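Local coordinates for protein anti-cleavage anti-greA transcription factor gfh1 (Thermus thermophilus, PDB 2F23) that inhibits all catalytic activities of RNA polymerase by partly occluding its substrate-binding site and preventing NTP binding, at residues I74-G86 against G126-L138. Residues are numbered along the deposited sequence; the frame is centred on the assembly and turned at random.
Sequences ILEEGSGEVIGLG and GKALLGHRVGDVL
Ile83 pairs through its backbone with the first of two successive type II beta turns, Leu129–His132 and Arg133–Asp136, which join helix 124-129 to strand 137-142 in the FKBP-like C-terminal domain of this GreA/GreB-family protein. Residues 75-86, in the loop between strands 72-74 and 88-92, lie along these turns. Ile83 N donates to His132 O (3.0 Å), and Gly131 N returns a bond to Ile83 O (2.9 Å). The Ile83 side chain folds over the first turn: with CG2 anti to the backbone N (CG1 at chi1 -57°), CG2 packs on Leu129 CB while CG1 lies against His132 O. Val104 and Ile154 flank it from the sheet. Farther along, the extended Arg133 chain carries its guanidinium between Val82 CB over one face and Gly78 CA over the other. Arg133 NH1 donates to Ser79 O from above the carbonyl plane (3.0 Å), a bent bond of 143°. Cutting Arg133 back to an alanine would probably deprive Ser79 O of this donor and open a gap between Gly78 and Val82. Water 1 also ties the segments, accepting from Val134 N and lying 2.7 Å from Glu81 O. Within residues 126-138, Asp136 OD2 receives Arg133 N (2.8 Å) and His132 ND1 (3.2 Å) from opposite faces of its carboxylate, while Leu138 CD2 sits over the centre of the imidazole.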
loop_
_atom_site.group_PDB
_atom_site.type_symbol
_atom_site.label_atom_id
_atom_site.label_comp_id
_atom_site.label_asym_id
_atom_site.label_seq_id
_atom_site.Cartn_x
_atom_site.Cartn_y
_atom_site.Cartn_z
ATOM N N ILE A 74 15.690 -5.204 6.050
ATOM C CA ILE A 74 15.505 -3.987 6.828
ATOM C C ILE A 74 16.715 -3.085 6.686
ATOM O O ILE A 74 17.830 -3.451 7.061
ATOM C CB ILE A 74 15.284 -4.300 8.320
ATOM C CG1 ILE A 74 14.062 -5.204 8.479
ATOM C CG2 ILE A 74 15.092 -3.004 9.100
ATOM C CD1 ILE A 74 12.783 -4.616 7.922
ATOM N N LEU A 75 16.483 -1.900 6.140
ATOM C CA LEU A 75 17.547 -0.943 5.929
ATOM C C LEU A 75 17.905 -0.193 7.191
ATOM O O LEU A 75 17.121 -0.092 8.133
ATOM C CB LEU A 75 17.155 0.057 4.838
ATOM C CG LEU A 75 16.874 -0.558 3.467
ATOM C CD1 LEU A 75 16.428 0.532 2.507
ATOM C CD2 LEU A 75 18.124 -1.255 2.946
ATOM N N GLU A 76 19.121 0.326 7.192
ATOM C CA GLU A 76 19.631 1.097 8.300
ATOM C C GLU A 76 18.939 2.463 8.242
ATOM O O GLU A 76 18.612 2.955 7.161
ATOM C CB GLU A 76 21.139 1.224 8.122
ATOM C CG GLU A 76 21.866 1.980 9.187
ATOM C CD GLU A 76 23.355 1.969 8.938
ATOM O OE1 GLU A 76 24.059 2.766 9.577
ATOM O OE2 GLU A 76 23.818 1.156 8.106
ATOM N N GLU A 77 18.703 3.069 9.399
ATOM C CA GLU A 77 18.047 4.370 9.440
ATOM C C GLU A 77 18.880 5.411 8.695
ATOM O O GLU A 77 20.080 5.223 8.492
ATOM C CB GLU A 77 17.850 4.817 10.888
ATOM C CG GLU A 77 16.491 5.429 11.147
ATOM C CD GLU A 77 15.379 4.408 11.029
ATOM O OE1 GLU A 77 15.243 3.569 11.946
ATOM O OE2 GLU A 77 14.653 4.432 10.014
ATOM N N GLY A 78 18.230 6.496 8.282
ATOM C CA GLY A 78 18.908 7.574 7.575
ATOM C C GLY A 78 19.796 7.188 6.407
ATOM O O GLY A 78 20.819 7.834 6.160
ATOM N N SER A 79 19.410 6.154 5.668
ATOM C CA SER A 79 20.196 5.697 4.529
ATOM C C SER A 79 19.693 6.241 3.195
ATOM O O SER A 79 18.524 6.606 3.054
ATOM C CB SER A 79 20.209 4.167 4.473
ATOM O OG SER A 79 18.898 3.649 4.317
ATOM N N GLY A 80 20.596 6.292 2.219
ATOM C CA GLY A 80 20.242 6.767 0.894
ATOM C C GLY A 80 19.782 8.211 0.815
ATOM O O GLY A 80 20.116 9.039 1.665
ATOM N N GLU A 81 19.012 8.510 -0.227
ATOM C CA GLU A 81 18.496 9.854 -0.441
ATOM C C GLU A 81 17.215 10.082 0.350
ATOM O O GLU A 81 16.606 9.141 0.858
ATOM C CB GLU A 81 18.232 10.088 -1.936
ATOM C CG GLU A 81 19.496 10.216 -2.782
ATOM C CD GLU A 81 19.210 10.552 -4.238
ATOM O OE1 GLU A 81 18.356 11.423 -4.496
ATOM O OE2 GLU A 81 19.855 9.954 -5.127
ATOM N N VAL A 82 16.821 11.344 0.471
ATOM C CA VAL A 82 15.598 11.690 1.180
ATOM C C VAL A 82 14.765 12.549 0.234
ATOM O O VAL A 82 15.299 13.409 -0.468
ATOM C CB VAL A 82 15.902 12.444 2.503
ATOM C CG1 VAL A 82 16.683 13.700 2.225
ATOM C CG2 VAL A 82 14.599 12.764 3.229
ATOM N N ILE A 83 13.459 12.302 0.207
ATOM C CA ILE A 83 12.554 13.016 -0.685
ATOM C C ILE A 83 12.357 14.490 -0.380
ATOM O O ILE A 83 11.932 14.861 0.708
ATOM C CB ILE A 83 11.165 12.338 -0.705
ATOM C CG1 ILE A 83 11.315 10.877 -1.128
ATOM C CG2 ILE A 83 10.230 13.083 -1.653
ATOM C CD1 ILE A 83 10.074 10.052 -0.920
ATOM N N GLY A 84 12.657 15.320 -1.374
ATOM C CA GLY A 84 12.496 16.753 -1.233
ATOM C C GLY A 84 12.091 17.361 -2.559
ATOM O O GLY A 84 11.810 16.654 -3.524
ATOM N N LEU A 85 12.059 18.682 -2.609
ATOM C CA LEU A 85 11.700 19.379 -3.833
ATOM C C LEU A 85 12.659 18.914 -4.934
ATOM O O LEU A 85 13.879 18.915 -4.743
ATOM C CB LEU A 85 11.828 20.884 -3.594
ATOM C CG LEU A 85 11.235 21.892 -4.575
ATOM C CD1 LEU A 85 9.763 21.595 -4.825
ATOM C CD2 LEU A 85 11.409 23.288 -3.984
ATOM N N GLY A 86 12.106 18.490 -6.068
ATOM C CA GLY A 86 12.932 18.036 -7.174
ATOM C C GLY A 86 13.170 16.537 -7.249
ATOM O O GLY A 86 13.626 16.024 -8.275
ATOM N N GLY A 126 2.116 15.444 -1.796
ATOM C CA GLY A 126 3.443 16.031 -1.731
ATOM C C GLY A 126 3.976 16.108 -0.318
ATOM O O GLY A 126 5.101 15.689 -0.048
ATOM N N LYS A 127 3.168 16.646 0.591
ATOM C CA LYS A 127 3.586 16.770 1.977
ATOM C C LYS A 127 3.799 15.418 2.634
ATOM O O LYS A 127 4.629 15.285 3.534
ATOM C CB LYS A 127 2.560 17.570 2.787
ATOM C CG LYS A 127 2.614 19.078 2.555
ATOM C CD LYS A 127 1.943 19.825 3.702
ATOM C CE LYS A 127 2.071 21.338 3.567
ATOM N NZ LYS A 127 1.125 21.926 2.584
ATOM N N ALA A 128 3.048 14.417 2.189
ATOM C CA ALA A 128 3.162 13.076 2.748
ATOM C C ALA A 128 4.458 12.388 2.319
ATOM O O ALA A 128 4.938 11.482 2.999
ATOM C CB ALA A 128 1.958 12.235 2.327
ATOM N N LEU A 129 5.020 12.826 1.197
ATOM C CA LEU A 129 6.254 12.247 0.664
ATOM C C LEU A 129 7.513 12.909 1.221
ATOM O O LEU A 129 8.529 12.253 1.446
ATOM C CB LEU A 129 6.260 12.361 -0.864
ATOM C CG LEU A 129 5.336 11.423 -1.646
ATOM C CD1 LEU A 129 5.152 11.936 -3.068
ATOM C CD2 LEU A 129 5.929 10.022 -1.640
ATOM N N LEU A 130 7.444 14.213 1.453
ATOM C CA LEU A 130 8.591 14.952 1.966
ATOM C C LEU A 130 9.254 14.328 3.190
ATOM O O LEU A 130 8.586 13.969 4.163
ATOM C CB LEU A 130 8.185 16.386 2.308
ATOM C CG LEU A 130 7.752 17.302 1.163
ATOM C CD1 LEU A 130 7.359 18.665 1.727
ATOM C CD2 LEU A 130 8.894 17.459 0.168
ATOM N N GLY A 131 10.576 14.196 3.125
ATOM C CA GLY A 131 11.334 13.663 4.240
ATOM C C GLY A 131 11.410 12.158 4.381
ATOM O O GLY A 131 12.013 11.659 5.334
ATOM N N HIS A 132 10.814 11.430 3.444
ATOM C CA HIS A 132 10.838 9.977 3.522
ATOM C C HIS A 132 11.949 9.358 2.697
ATOM O O HIS A 132 12.527 10.010 1.826
ATOM C CB HIS A 132 9.471 9.418 3.145
ATOM C CG HIS A 132 8.435 9.668 4.193
ATOM N ND1 HIS A 132 8.465 9.049 5.425
ATOM C CD2 HIS A 132 7.386 10.524 4.229
ATOM C CE1 HIS A 132 7.482 9.515 6.174
ATOM N NE2 HIS A 132 6.813 10.412 5.474
ATOM N N ARG A 133 12.248 8.099 2.993
ATOM C CA ARG A 133 13.339 7.392 2.332
ATOM C C ARG A 133 12.918 6.070 1.717
ATOM O O ARG A 133 11.800 5.606 1.920
ATOM C CB ARG A 133 14.452 7.133 3.352
ATOM C CG ARG A 133 15.046 8.401 3.941
ATOM C CD ARG A 133 16.016 8.090 5.070
ATOM N NE ARG A 133 16.591 9.311 5.631
ATOM C CZ ARG A 133 17.653 9.940 5.135
ATOM N NH1 ARG A 133 18.275 9.470 4.062
ATOM N NH2 ARG A 133 18.090 11.049 5.717
ATOM N N VAL A 134 13.828 5.471 0.953
ATOM C CA VAL A 134 13.570 4.179 0.336
ATOM C C VAL A 134 13.264 3.186 1.450
ATOM O O VAL A 134 13.973 3.128 2.457
ATOM C CB VAL A 134 14.806 3.701 -0.461
ATOM C CG1 VAL A 134 14.628 2.262 -0.913
ATOM C CG2 VAL A 134 15.011 4.607 -1.671
ATOM N N GLY A 135 12.191 2.424 1.283
ATOM C CA GLY A 135 11.834 1.450 2.297
ATOM C C GLY A 135 10.649 1.892 3.132
ATOM O O GLY A 135 10.018 1.067 3.794
ATOM N N ASP A 136 10.348 3.188 3.125
ATOM C CA ASP A 136 9.205 3.681 3.886
ATOM C C ASP A 136 7.912 3.277 3.185
ATOM O O ASP A 136 7.879 3.104 1.963
ATOM C CB ASP A 136 9.242 5.212 4.034
ATOM C CG ASP A 136 10.211 5.680 5.107
ATOM O OD1 ASP A 136 10.452 4.921 6.070
ATOM O OD2 ASP A 136 10.713 6.817 5.002
ATOM N N VAL A 137 6.846 3.131 3.969
ATOM C CA VAL A 137 5.536 2.758 3.452
ATOM C C VAL A 137 4.583 3.896 3.807
ATOM O O VAL A 137 4.460 4.275 4.968
ATOM C CB VAL A 137 5.073 1.430 4.071
ATOM C CG1 VAL A 137 3.651 1.106 3.643
ATOM C CG2 VAL A 137 6.011 0.323 3.626
ATOM N N LEU A 138 3.919 4.432 2.789
ATOM C CA LEU A 138 3.035 5.575 2.959
ATOM C C LEU A 138 1.658 5.385 2.352
ATOM O O LEU A 138 1.494 4.660 1.378
ATOM C CB LEU A 138 3.680 6.796 2.300
ATOM C CG LEU A 138 5.170 7.003 2.591
ATOM C CD1 LEU A 138 5.800 7.902 1.531
ATOM C CD2 LEU A 138 5.329 7.586 3.980
HETATM O O HOH W 1 16.556 6.441 0.767
HETATM O O HOH W 2 16.507 4.167 2.959
#